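Local coordinates for DUF3201 domain-containing protein (Pyrococcus furiosus, PDB 1YB3) that is of unknown function but belongs to the DUF3201 family and folds as an alpha+beta protein around an antiparallel sheet in a hyperthermophilic archaeon, at residues Tyr63-Gly74 with Ala78-Ala88; Lys108-Glu119 with Glu142-Asp150. All blocks are in the same frame, centred on the assembly; numbering follows the deposited sequence.

Contact 1: Tyr63-Gly74 with Ala78-Ala88; sequences YPHPAFAVKPGG and ATPQGFYFVFA
The carbonyl oxygen of Gly73 is gripped by two donors: the backbone N of Ala88 reaches Gly73 O at 2.8 Å, tilted 34° from the carbonyl plane, and an ordered water donates to it as well. The CA of Phe87 adds a CA-H...O contact to the same oxygen. A second water ties Pro72 O to Ala88 O, so the turn that follows the cis peptide before Pro72 is fastened to strand 82-90. Beside it, the absence of a side chain at Gly74 lets its CA lie over one face of the Phe87 ring, 3.9 Å from its centroid and offset toward the rim, while Pro72 O meets the ring edge.

At the far end, Ala78 N donates to Pro66 O at 3.1 Å, a hairpin bond between strands 65-71 and 74-79. The His65 ring leans across the intervening strand because its CG sits between the backbone N and the carbonyl carbon (chi1 76°), and its NE2 meets Tyr84 OH at 2.9 Å, close to the imidazole plane. Thr79 CG2 rests over the centre of one imidazole face. Farther out, Tyr63 OH touches Pro80 CG at 3.4 Å. The His65–Tyr84 bond thus clamps two strands separated by a third, with the imidazole's rotation set by an edge-on hydrogen bond and a methyl against its face, and the ring covers buried Ala78 O, which lacks a hydrogen-bond partner in the model.

Contact 2: Lys108-Glu119 with Glu142-Asp150; sequences KLFIYGAENFLE and EEMINFEVD
Phe110 and Glu148 exchange two backbone hydrogen bonds, and Tyr112 and Asn146 do the same, pairing strands 108-112 and 144-150 in antiparallel register; Glu148 N lies 2.9 Å from Phe110 O. In the non-hydrogen-bonded pairs between them, CA-H...O contacts such as Ile111 CA to Asn146 O close the backbone further.

Apolar contacts gather on the face carrying Leu109, Ile111, Phe147 and Val149. Ile111 CG2 sits over one face of the Phe147 ring and meets Ile145 CG2 at 3.5 Å, while Leu109 CD1 leans on Val149 CG2. Helix 96-105 packs against this side through Ile99, Val102 and Ile103.

The other face mixes aromatic rings with polar and acidic side chains. Phe110, which also meets the rings of Phe124 and Trp58, brings CE2 to 3.3 Å from Asp150 OD2. With chi1 at 54°, the Tyr112 ring swings over its strand partner: Asn146 CB lies against one face, Asn116 CB against the opposite one, and OH donates to Glu148 OE1 at 2.7 Å. A phenylalanine in place of Tyr112 would probably leave Glu148 OE1 without its hydroxyl donor and the carboxylate freer to turn. Glu148 OE2 lies 2.5 Å from Asp150 OD1.

Past the strand, Ala114 N donates to Glu142 OE1 at 2.8 Å from above the carboxylate plane. Glu119 stacks its carboxylate on that of Glu142, the planes 17° apart, and accepts from Glu115 N through OE1. With Glu119 OE2 only 3.3 Å from Glu142 OE2, this pairing of acids is likely to raise the pKa of one of the two.

In the fold
The two contacts lie in one seven-stranded antiparallel sheet, their centres about 13 Å apart, and follow each other along the chain: contact 1 is complete before contact 2 begins. Contact 1 belongs to the locally wound run of strands 65-71, 74-79 and 82-90, whereas contact 2 brings together 108-112 and 144-150 across an excursion that includes strand 120-123 and helix 130-138. The seam between them is the pairing of 82-90 with 144-150, where Phe85 O and Phe87 O probably accept from Val149 N and Phe147 N, and Tyr84 packs on Asp150. Strand 144-150, arriving late in sequence, therefore joins the early and later parts of the chain into one continuous sheet.

Contact 1: Tyr63-Gly74 with Ala78-Ala88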
loop_
_atom_site.group_PDB
_atom_site.type_symbol
_atom_site.label_atom_id
_atom_site.label_comp_id
_atom_site.label_asym_id
_atom_site.label_seq_id
_atom_site.Cartn_x
_atom_site.Cartn_y
_atom_site.Cartn_z
ATOM N N TYR A 63 10.088 12.683 -9.113
ATOM C CA TYR A 63 10.963 12.698 -7.958
ATOM C C TYR A 63 10.905 11.354 -7.170
ATOM O O TYR A 63 9.933 10.628 -7.296
ATOM C CB TYR A 63 10.554 13.836 -7.051
ATOM C CG TYR A 63 9.099 13.837 -6.617
ATOM C CD1 TYR A 63 8.712 13.247 -5.395
ATOM C CD2 TYR A 63 8.116 14.472 -7.386
ATOM C CE1 TYR A 63 7.391 13.278 -4.979
ATOM C CE2 TYR A 63 6.777 14.500 -6.977
ATOM C CZ TYR A 63 6.429 13.897 -5.767
ATOM O OH TYR A 63 5.111 13.933 -5.360
ATOM N N PRO A 64 11.959 11.043 -6.395
ATOM C CA PRO A 64 11.967 9.784 -5.645
ATOM C C PRO A 64 11.131 9.919 -4.384
ATOM O O PRO A 64 10.941 11.009 -3.853
ATOM C CB PRO A 64 13.419 9.629 -5.245
ATOM C CG PRO A 64 13.898 11.052 -5.070
ATOM C CD PRO A 64 13.212 11.788 -6.193
ATOM N N HIS A 65 10.625 8.797 -3.898
ATOM C CA HIS A 65 10.070 8.778 -2.567
ATOM C C HIS A 65 10.621 7.527 -1.876
ATOM O O HIS A 65 11.005 6.579 -2.583
ATOM C CB HIS A 65 8.541 8.774 -2.618
ATOM C CG HIS A 65 7.938 7.461 -2.995
ATOM N ND1 HIS A 65 7.563 7.158 -4.285
ATOM C CD2 HIS A 65 7.621 6.374 -2.243
ATOM C CE1 HIS A 65 7.053 5.938 -4.320
ATOM N NE2 HIS A 65 7.071 5.445 -3.092
ATOM N N PRO A 66 10.682 7.537 -0.518
ATOM C CA PRO A 66 11.292 6.400 0.209
ATOM C C PRO A 66 10.336 5.209 0.387
ATOM O O PRO A 66 9.139 5.396 0.587
ATOM C CB PRO A 66 11.681 7.011 1.558
ATOM C CG PRO A 66 10.605 8.085 1.797
ATOM C CD PRO A 66 10.231 8.609 0.399
ATOM N N ALA A 67 10.873 3.993 0.281
ATOM C CA ALA A 67 10.070 2.789 0.548
ATOM C C ALA A 67 11.002 1.665 0.947
ATOM O O ALA A 67 12.162 1.644 0.548
ATOM C CB ALA A 67 9.222 2.400 -0.679
ATOM N N PHE A 68 10.487 0.704 1.713
ATOM C CA PHE A 68 11.282 -0.487 2.063
ATOM C C PHE A 68 10.428 -1.736 1.916
ATOM O O PHE A 68 9.240 -1.710 2.241
ATOM C CB PHE A 68 11.911 -0.394 3.468
ATOM C CG PHE A 68 10.929 -0.190 4.594
ATOM C CD1 PHE A 68 10.414 -1.297 5.306
ATOM C CD2 PHE A 68 10.516 1.100 4.967
ATOM C CE1 PHE A 68 9.523 -1.107 6.370
ATOM C CE2 PHE A 68 9.636 1.290 6.018
ATOM C CZ PHE A 68 9.116 0.166 6.719
ATOM N N ALA A 69 11.038 -2.806 1.398
ATOM C CA ALA A 69 10.362 -4.101 1.220
ATOM C C ALA A 69 10.113 -4.813 2.548
ATOM O O ALA A 69 10.943 -4.754 3.483
ATOM C CB ALA A 69 11.235 -5.003 0.334
ATOM N N VAL A 70 8.963 -5.483 2.607
ATOM C CA VAL A 70 8.617 -6.426 3.676
ATOM C C VAL A 70 8.204 -7.710 2.955
ATOM O O VAL A 70 7.182 -7.752 2.307
ATOM C CB VAL A 70 7.452 -5.927 4.559
ATOM C CG1 VAL A 70 7.162 -6.945 5.699
ATOM C CG2 VAL A 70 7.721 -4.521 5.139
ATOM N N LYS A 71 9.041 -8.737 3.033
ATOM C CA LYS A 71 8.795 -9.973 2.280
ATOM C C LYS A 71 7.774 -10.834 3.025
ATOM O O LYS A 71 7.765 -10.844 4.248
ATOM C CB LYS A 71 10.089 -10.738 2.097
ATOM C CG LYS A 71 11.179 -9.925 1.400
ATOM C CD LYS A 71 12.325 -10.831 0.993
ATOM C CE LYS A 71 13.331 -10.063 0.171
ATOM N NZ LYS A 71 14.263 -11.020 -0.497
ATOM N N PRO A 72 6.905 -11.553 2.294
ATOM C CA PRO A 72 6.816 -11.646 0.847
ATOM C C PRO A 72 5.831 -10.636 0.259
ATOM O O PRO A 72 4.682 -10.522 0.718
ATOM C CB PRO A 72 6.311 -13.082 0.635
ATOM C CG PRO A 72 5.408 -13.325 1.828
ATOM C CD PRO A 72 5.904 -12.425 2.951
ATOM N N GLY A 73 6.288 -9.896 -0.754
ATOM C CA GLY A 73 5.367 -9.129 -1.599
ATOM C C GLY A 73 4.901 -7.801 -1.041
ATOM O O GLY A 73 4.004 -7.153 -1.609
ATOM N N GLY A 74 5.546 -7.356 0.039
ATOM C CA GLY A 74 5.151 -6.111 0.700
ATOM C C GLY A 74 6.119 -4.944 0.496
ATOM O O GLY A 74 7.315 -5.160 0.241
ATOM N N ALA A 78 6.506 6.317 2.036
ATOM C CA ALA A 78 5.801 7.582 2.239
ATOM C C ALA A 78 5.928 8.384 0.973
ATOM O O ALA A 78 6.938 8.266 0.245
ATOM C CB ALA A 78 6.382 8.359 3.412
ATOM N N THR A 79 4.888 9.157 0.699
ATOM C CA THR A 79 4.885 10.140 -0.396
ATOM C C THR A 79 4.447 11.456 0.261
ATOM O O THR A 79 4.172 11.502 1.457
ATOM C CB THR A 79 3.824 9.784 -1.448
ATOM O OG1 THR A 79 2.539 9.946 -0.854
ATOM C CG2 THR A 79 3.987 8.319 -1.985
ATOM N N PRO A 80 4.371 12.555 -0.513
ATOM C CA PRO A 80 3.871 13.787 0.118
ATOM C C PRO A 80 2.462 13.675 0.740
ATOM O O PRO A 80 2.061 14.537 1.536
ATOM C CB PRO A 80 3.885 14.794 -1.041
ATOM C CG PRO A 80 4.986 14.287 -1.954
ATOM C CD PRO A 80 4.791 12.784 -1.912
ATOM N N GLN A 81 1.730 12.620 0.384
ATOM C CA GLN A 81 0.399 12.350 0.989
ATOM C C GLN A 81 0.485 11.720 2.378
ATOM O O GLN A 81 -0.455 11.838 3.195
ATOM C CB GLN A 81 -0.431 11.437 0.097
ATOM C CG GLN A 81 -1.070 12.115 -1.104
ATOM C CD GLN A 81 -1.945 11.161 -1.919
ATOM O OE1 GLN A 81 -1.640 9.977 -2.054
ATOM N NE2 GLN A 81 -3.031 11.682 -2.460
ATOM N N GLY A 82 1.601 11.050 2.642
ATOM C CA GLY A 82 1.789 10.328 3.910
ATOM C C GLY A 82 2.261 8.897 3.721
ATOM O O GLY A 82 2.768 8.531 2.657
ATOM N N PHE A 83 2.099 8.090 4.779
ATOM C CA PHE A 83 2.504 6.692 4.757
ATOM C C PHE A 83 1.574 5.834 3.878
ATOM O O PHE A 83 0.370 6.120 3.731
ATOM C CB PHE A 83 2.391 6.073 6.148
ATOM C CG PHE A 83 3.322 6.628 7.182
ATOM C CD1 PHE A 83 4.704 6.370 7.135
ATOM C CD2 PHE A 83 2.809 7.332 8.270
ATOM C CE1 PHE A 83 5.554 6.846 8.134
ATOM C CE2 PHE A 83 3.652 7.808 9.284
ATOM C CZ PHE A 83 5.025 7.570 9.216
ATOM N N TYR A 84 2.122 4.745 3.359
ATOM C CA TYR A 84 1.312 3.694 2.751
ATOM C C TYR A 84 1.996 2.347 2.971
ATOM O O TYR A 84 3.195 2.279 3.269
ATOM C CB TYR A 84 1.114 3.946 1.257
ATOM C CG TYR A 84 2.392 3.758 0.471
ATOM C CD1 TYR A 84 2.716 2.520 -0.056
ATOM C CD2 TYR A 84 3.307 4.810 0.316
ATOM C CE1 TYR A 84 3.929 2.312 -0.754
ATOM C CE2 TYR A 84 4.511 4.615 -0.385
ATOM C CZ TYR A 84 4.804 3.380 -0.911
ATOM O OH TYR A 84 5.992 3.177 -1.591
ATOM N N PHE A 85 1.222 1.274 2.848
ATOM C CA PHE A 85 1.816 -0.032 2.649
ATOM C C PHE A 85 1.017 -0.743 1.580
ATOM O O PHE A 85 -0.137 -0.396 1.305
ATOM C CB PHE A 85 1.899 -0.846 3.959
ATOM C CG PHE A 85 0.551 -1.216 4.533
ATOM C CD1 PHE A 85 -0.063 -2.405 4.159
ATOM C CD2 PHE A 85 -0.076 -0.386 5.453
ATOM C CE1 PHE A 85 -1.310 -2.771 4.687
ATOM C CE2 PHE A 85 -1.352 -0.730 5.976
ATOM C CZ PHE A 85 -1.961 -1.924 5.575
ATOM N N VAL A 86 1.666 -1.707 0.949
ATOM C CA VAL A 86 1.033 -2.477 -0.117
ATOM C C VAL A 86 1.559 -3.898 -0.073
ATOM O O VAL A 86 2.758 -4.100 0.148
ATOM C CB VAL A 86 1.285 -1.819 -1.522
ATOM C CG1 VAL A 86 2.758 -1.580 -1.765
ATOM C CG2 VAL A 86 0.634 -2.641 -2.661
ATOM N N PHE A 87 0.671 -4.881 -0.270
ATOM C CA PHE A 87 1.094 -6.266 -0.433
ATOM C C PHE A 87 0.552 -6.801 -1.737
ATOM O O PHE A 87 -0.600 -6.519 -2.081
ATOM C CB PHE A 87 0.558 -7.134 0.701
ATOM C CG PHE A 87 1.399 -7.063 1.955
ATOM C CD1 PHE A 87 2.446 -7.950 2.134
ATOM C CD2 PHE A 87 1.127 -6.122 2.933
ATOM C CE1 PHE A 87 3.244 -7.903 3.277
ATOM C CE2 PHE A 87 1.931 -6.068 4.107
ATOM C CZ PHE A 87 2.972 -6.959 4.256
ATOM N N ALA A 88 1.383 -7.583 -2.423
ATOM C CA ALA A 88 1.018 -8.213 -3.694
ATOM C C ALA A 88 0.838 -9.697 -3.459
ATOM O O ALA A 88 1.690 -10.334 -2.806
ATOM C CB ALA A 88 2.107 -7.979 -4.733
HETATM O O HOH W 1 2.871 -11.957 -0.940
HETATM O O HOH W 2 4.474 -4.841 -2.720
#

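Contact 2: Lys108-Glu119 with Glu142-Asp150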
loop_
_atom_site.group_PDB
_atom_site.type_symbol
_atom_site.label_atom_id
_atom_site.label_comp_id
_atom_site.label_asym_id
_atom_site.label_seq_id
_atom_site.Cartn_x
_atom_site.Cartn_y
_atom_site.Cartn_z
ATOM N N LYS A 108 -8.648 3.995 3.213
ATOM C CA LYS A 108 -8.057 4.526 1.966
ATOM C C LYS A 108 -7.359 3.407 1.217
ATOM O O LYS A 108 -6.120 3.363 1.156
ATOM C CB LYS A 108 -7.088 5.687 2.271
ATOM C CG LYS A 108 -7.760 6.861 2.990
ATOM C CD LYS A 108 -6.808 8.033 3.161
ATOM C CE LYS A 108 -7.371 9.034 4.161
ATOM N NZ LYS A 108 -6.423 10.161 4.398
ATOM N N LEU A 109 -8.173 2.503 0.678
ATOM C CA LEU A 109 -7.719 1.295 0.000
ATOM C C LEU A 109 -7.776 1.415 -1.510
ATOM O O LEU A 109 -8.751 1.925 -2.074
ATOM C CB LEU A 109 -8.611 0.116 0.428
ATOM C CG LEU A 109 -8.424 -1.234 -0.257
ATOM C CD1 LEU A 109 -7.107 -1.861 0.185
ATOM C CD2 LEU A 109 -9.600 -2.140 0.090
ATOM N N PHE A 110 -6.736 0.903 -2.147
ATOM C CA PHE A 110 -6.686 0.719 -3.599
ATOM C C PHE A 110 -6.333 -0.736 -3.885
ATOM O O PHE A 110 -5.477 -1.325 -3.220
ATOM C CB PHE A 110 -5.602 1.615 -4.234
ATOM C CG PHE A 110 -5.814 3.100 -4.023
ATOM C CD1 PHE A 110 -6.397 3.875 -5.020
ATOM C CD2 PHE A 110 -5.425 3.720 -2.837
ATOM C CE1 PHE A 110 -6.585 5.272 -4.830
ATOM C CE2 PHE A 110 -5.602 5.090 -2.631
ATOM C CZ PHE A 110 -6.195 5.872 -3.639
ATOM N N ILE A 111 -6.969 -1.315 -4.903
ATOM C CA ILE A 111 -6.597 -2.655 -5.348
ATOM C C ILE A 111 -6.332 -2.548 -6.843
ATOM O O ILE A 111 -7.198 -2.072 -7.581
ATOM C CB ILE A 111 -7.729 -3.671 -5.122
ATOM C CG1 ILE A 111 -8.197 -3.643 -3.658
ATOM C CG2 ILE A 111 -7.293 -5.081 -5.530
ATOM C CD1 ILE A 111 -9.477 -4.481 -3.403
ATOM N N TYR A 112 -5.147 -2.966 -7.253
ATOM C CA TYR A 112 -4.680 -2.723 -8.630
ATOM C C TYR A 112 -3.728 -3.794 -9.104
ATOM O O TYR A 112 -3.145 -4.496 -8.300
ATOM C CB TYR A 112 -4.053 -1.319 -8.753
ATOM C CG TYR A 112 -2.931 -0.973 -7.783
ATOM C CD1 TYR A 112 -1.613 -1.377 -8.018
ATOM C CD2 TYR A 112 -3.196 -0.207 -6.636
ATOM C CE1 TYR A 112 -0.566 -1.030 -7.117
ATOM C CE2 TYR A 112 -2.173 0.147 -5.741
ATOM C CZ TYR A 112 -0.864 -0.271 -5.983
ATOM O OH TYR A 112 0.155 0.077 -5.105
ATOM N N GLY A 113 -3.582 -3.932 -10.427
ATOM C CA GLY A 113 -2.618 -4.872 -11.004
ATOM C C GLY A 113 -1.210 -4.309 -11.061
ATOM O O GLY A 113 -0.770 -3.623 -10.136
ATOM N N ALA A 114 -0.502 -4.586 -12.161
ATOM C CA ALA A 114 0.901 -4.173 -12.306
ATOM C C ALA A 114 1.127 -2.662 -12.187
ATOM O O ALA A 114 2.113 -2.236 -11.596
ATOM C CB ALA A 114 1.489 -4.690 -13.617
ATOM N N GLU A 115 0.211 -1.868 -12.742
ATOM C CA GLU A 115 0.296 -0.403 -12.663
ATOM C C GLU A 115 -0.899 0.218 -11.945
ATOM O O GLU A 115 -2.042 0.028 -12.366
ATOM C CB GLU A 115 0.396 0.207 -14.074
ATOM C CG GLU A 115 1.449 -0.434 -14.981
ATOM C CD GLU A 115 2.870 -0.263 -14.480
ATOM O OE1 GLU A 115 3.130 0.672 -13.690
ATOM O OE2 GLU A 115 3.733 -1.070 -14.889
ATOM N N ASN A 116 -0.654 0.984 -10.872
ATOM C CA ASN A 116 -1.774 1.604 -10.164
ATOM C C ASN A 116 -2.580 2.589 -10.999
ATOM O O ASN A 116 -3.780 2.678 -10.851
ATOM C CB ASN A 116 -1.349 2.241 -8.821
ATOM C CG ASN A 116 -0.276 3.309 -8.973
ATOM O OD1 ASN A 116 0.237 3.564 -10.079
ATOM N ND2 ASN A 116 0.083 3.943 -7.849
ATOM N N PHE A 117 -1.914 3.319 -11.887
ATOM C CA PHE A 117 -2.610 4.337 -12.668
ATOM C C PHE A 117 -3.468 3.720 -13.790
ATOM O O PHE A 117 -4.398 4.363 -14.296
ATOM C CB PHE A 117 -1.613 5.354 -13.233
ATOM C CG PHE A 117 -0.744 4.808 -14.324
ATOM C CD1 PHE A 117 -1.129 4.938 -15.667
ATOM C CD2 PHE A 117 0.447 4.159 -14.032
ATOM C CE1 PHE A 117 -0.339 4.432 -16.681
ATOM C CE2 PHE A 117 1.249 3.645 -15.044
ATOM C CZ PHE A 117 0.848 3.786 -16.380
ATOM N N LEU A 118 -3.154 2.479 -14.160
ATOM C CA LEU A 118 -3.785 1.828 -15.309
ATOM C C LEU A 118 -4.763 0.718 -14.934
ATOM O O LEU A 118 -5.871 0.689 -15.433
ATOM C CB LEU A 118 -2.726 1.275 -16.262
ATOM C CG LEU A 118 -3.209 0.821 -17.653
ATOM C CD1 LEU A 118 -3.789 2.006 -18.439
ATOM C CD2 LEU A 118 -2.077 0.151 -18.416
ATOM N N GLU A 119 -4.346 -0.200 -14.062
ATOM C CA GLU A 119 -5.145 -1.376 -13.781
ATOM C C GLU A 119 -5.780 -1.305 -12.407
ATOM O O GLU A 119 -5.415 -2.078 -11.517
ATOM C CB GLU A 119 -4.292 -2.648 -13.892
ATOM C CG GLU A 119 -3.867 -3.038 -15.305
ATOM C CD GLU A 119 -2.386 -2.876 -15.574
ATOM O OE1 GLU A 119 -1.566 -2.948 -14.635
ATOM O OE2 GLU A 119 -2.024 -2.712 -16.753
ATOM N N GLU A 142 -4.105 -9.838 -15.331
ATOM C CA GLU A 142 -3.131 -9.516 -14.278
ATOM C C GLU A 142 -2.902 -10.709 -13.338
ATOM O O GLU A 142 -3.857 -11.267 -12.794
ATOM C CB GLU A 142 -3.574 -8.266 -13.502
ATOM C CG GLU A 142 -3.680 -6.964 -14.341
ATOM C CD GLU A 142 -2.341 -6.415 -14.810
ATOM O OE1 GLU A 142 -1.365 -6.427 -14.036
ATOM O OE2 GLU A 142 -2.258 -5.951 -15.968
ATOM N N GLU A 143 -1.639 -11.105 -13.173
ATOM C CA GLU A 143 -1.281 -12.240 -12.317
ATOM C C GLU A 143 -1.097 -11.846 -10.840
ATOM O O GLU A 143 -1.518 -12.583 -9.950
ATOM C CB GLU A 143 -0.028 -12.942 -12.852
ATOM C CG GLU A 143 0.644 -13.955 -11.904
ATOM C CD GLU A 143 -0.272 -15.094 -11.448
ATOM O OE1 GLU A 143 -1.356 -15.311 -12.052
ATOM O OE2 GLU A 143 0.106 -15.780 -10.473
HETATM N N MSE A 144 -0.463 -10.702 -10.600
HETATM C CA MSE A 144 -0.214 -10.219 -9.224
HETATM C C MSE A 144 -1.200 -9.100 -8.907
HETATM O O MSE A 144 -1.336 -8.146 -9.689
HETATM C CB MSE A 144 1.229 -9.708 -9.086
HETATM C CG MSE A 144 2.306 -10.755 -9.384
HETATM SE SE MSE A 144 2.234 -12.249 -8.119
HETATM C CE MSE A 144 2.381 -11.224 -6.496
ATOM N N ILE A 145 -1.899 -9.215 -7.777
ATOM C CA ILE A 145 -2.875 -8.206 -7.374
ATOM C C ILE A 145 -2.353 -7.510 -6.125
ATOM O O ILE A 145 -2.010 -8.178 -5.149
ATOM C CB ILE A 145 -4.274 -8.820 -7.062
ATOM C CG1 ILE A 145 -4.753 -9.779 -8.186
ATOM C CG2 ILE A 145 -5.312 -7.731 -6.712
ATOM C CD1 ILE A 145 -4.755 -9.177 -9.625
ATOM N N ASN A 146 -2.300 -6.179 -6.176
ATOM C CA ASN A 146 -1.787 -5.355 -5.087
ATOM C C ASN A 146 -2.910 -4.741 -4.281
ATOM O O ASN A 146 -3.918 -4.266 -4.840
ATOM C CB ASN A 146 -0.921 -4.221 -5.631
ATOM C CG ASN A 146 0.331 -4.713 -6.292
ATOM O OD1 ASN A 146 1.344 -4.916 -5.644
ATOM N ND2 ASN A 146 0.276 -4.890 -7.610
ATOM N N PHE A 147 -2.729 -4.721 -2.949
ATOM C CA PHE A 147 -3.679 -4.135 -2.013
ATOM C C PHE A 147 -2.906 -3.075 -1.255
ATOM O O PHE A 147 -1.992 -3.411 -0.508
ATOM C CB PHE A 147 -4.168 -5.213 -1.033
ATOM C CG PHE A 147 -4.908 -6.329 -1.717
ATOM C CD1 PHE A 147 -6.306 -6.332 -1.765
ATOM C CD2 PHE A 147 -4.190 -7.340 -2.391
ATOM C CE1 PHE A 147 -6.999 -7.353 -2.454
ATOM C CE2 PHE A 147 -4.856 -8.350 -3.084
ATOM C CZ PHE A 147 -6.271 -8.357 -3.115
ATOM N N GLU A 148 -3.227 -1.807 -1.509
ATOM C CA GLU A 148 -2.522 -0.665 -0.913
ATOM C C GLU A 148 -3.439 0.093 0.048
ATOM O O GLU A 148 -4.580 0.408 -0.289
ATOM C CB GLU A 148 -1.989 0.318 -1.996
ATOM C CG GLU A 148 -1.459 1.611 -1.389
ATOM C CD GLU A 148 -0.850 2.591 -2.409
ATOM O OE1 GLU A 148 -0.428 2.128 -3.494
ATOM O OE2 GLU A 148 -0.781 3.804 -2.117
ATOM N N VAL A 149 -2.939 0.369 1.253
ATOM C CA VAL A 149 -3.663 1.186 2.216
ATOM C C VAL A 149 -2.844 2.459 2.480
ATOM O O VAL A 149 -1.640 2.367 2.768
ATOM C CB VAL A 149 -3.905 0.388 3.524
ATOM C CG1 VAL A 149 -4.634 1.246 4.541
ATOM C CG2 VAL A 149 -4.674 -0.955 3.200
ATOM N N ASP A 150 -3.497 3.620 2.359
ATOM C CA ASP A 150 -2.863 4.938 2.577
ATOM C C ASP A 150 -3.311 5.534 3.919
ATOM O O ASP A 150 -4.481 5.382 4.312
ATOM C CB ASP A 150 -3.217 5.912 1.448
ATOM C CG ASP A 150 -2.638 5.494 0.095
ATOM O OD1 ASP A 150 -1.827 4.549 0.059
ATOM O OD2 ASP A 150 -3.001 6.128 -0.926
HETATM O O HOH W 3 -6.774 4.382 5.410
HETATM O O HOH W 4 -1.334 3.854 -5.331
#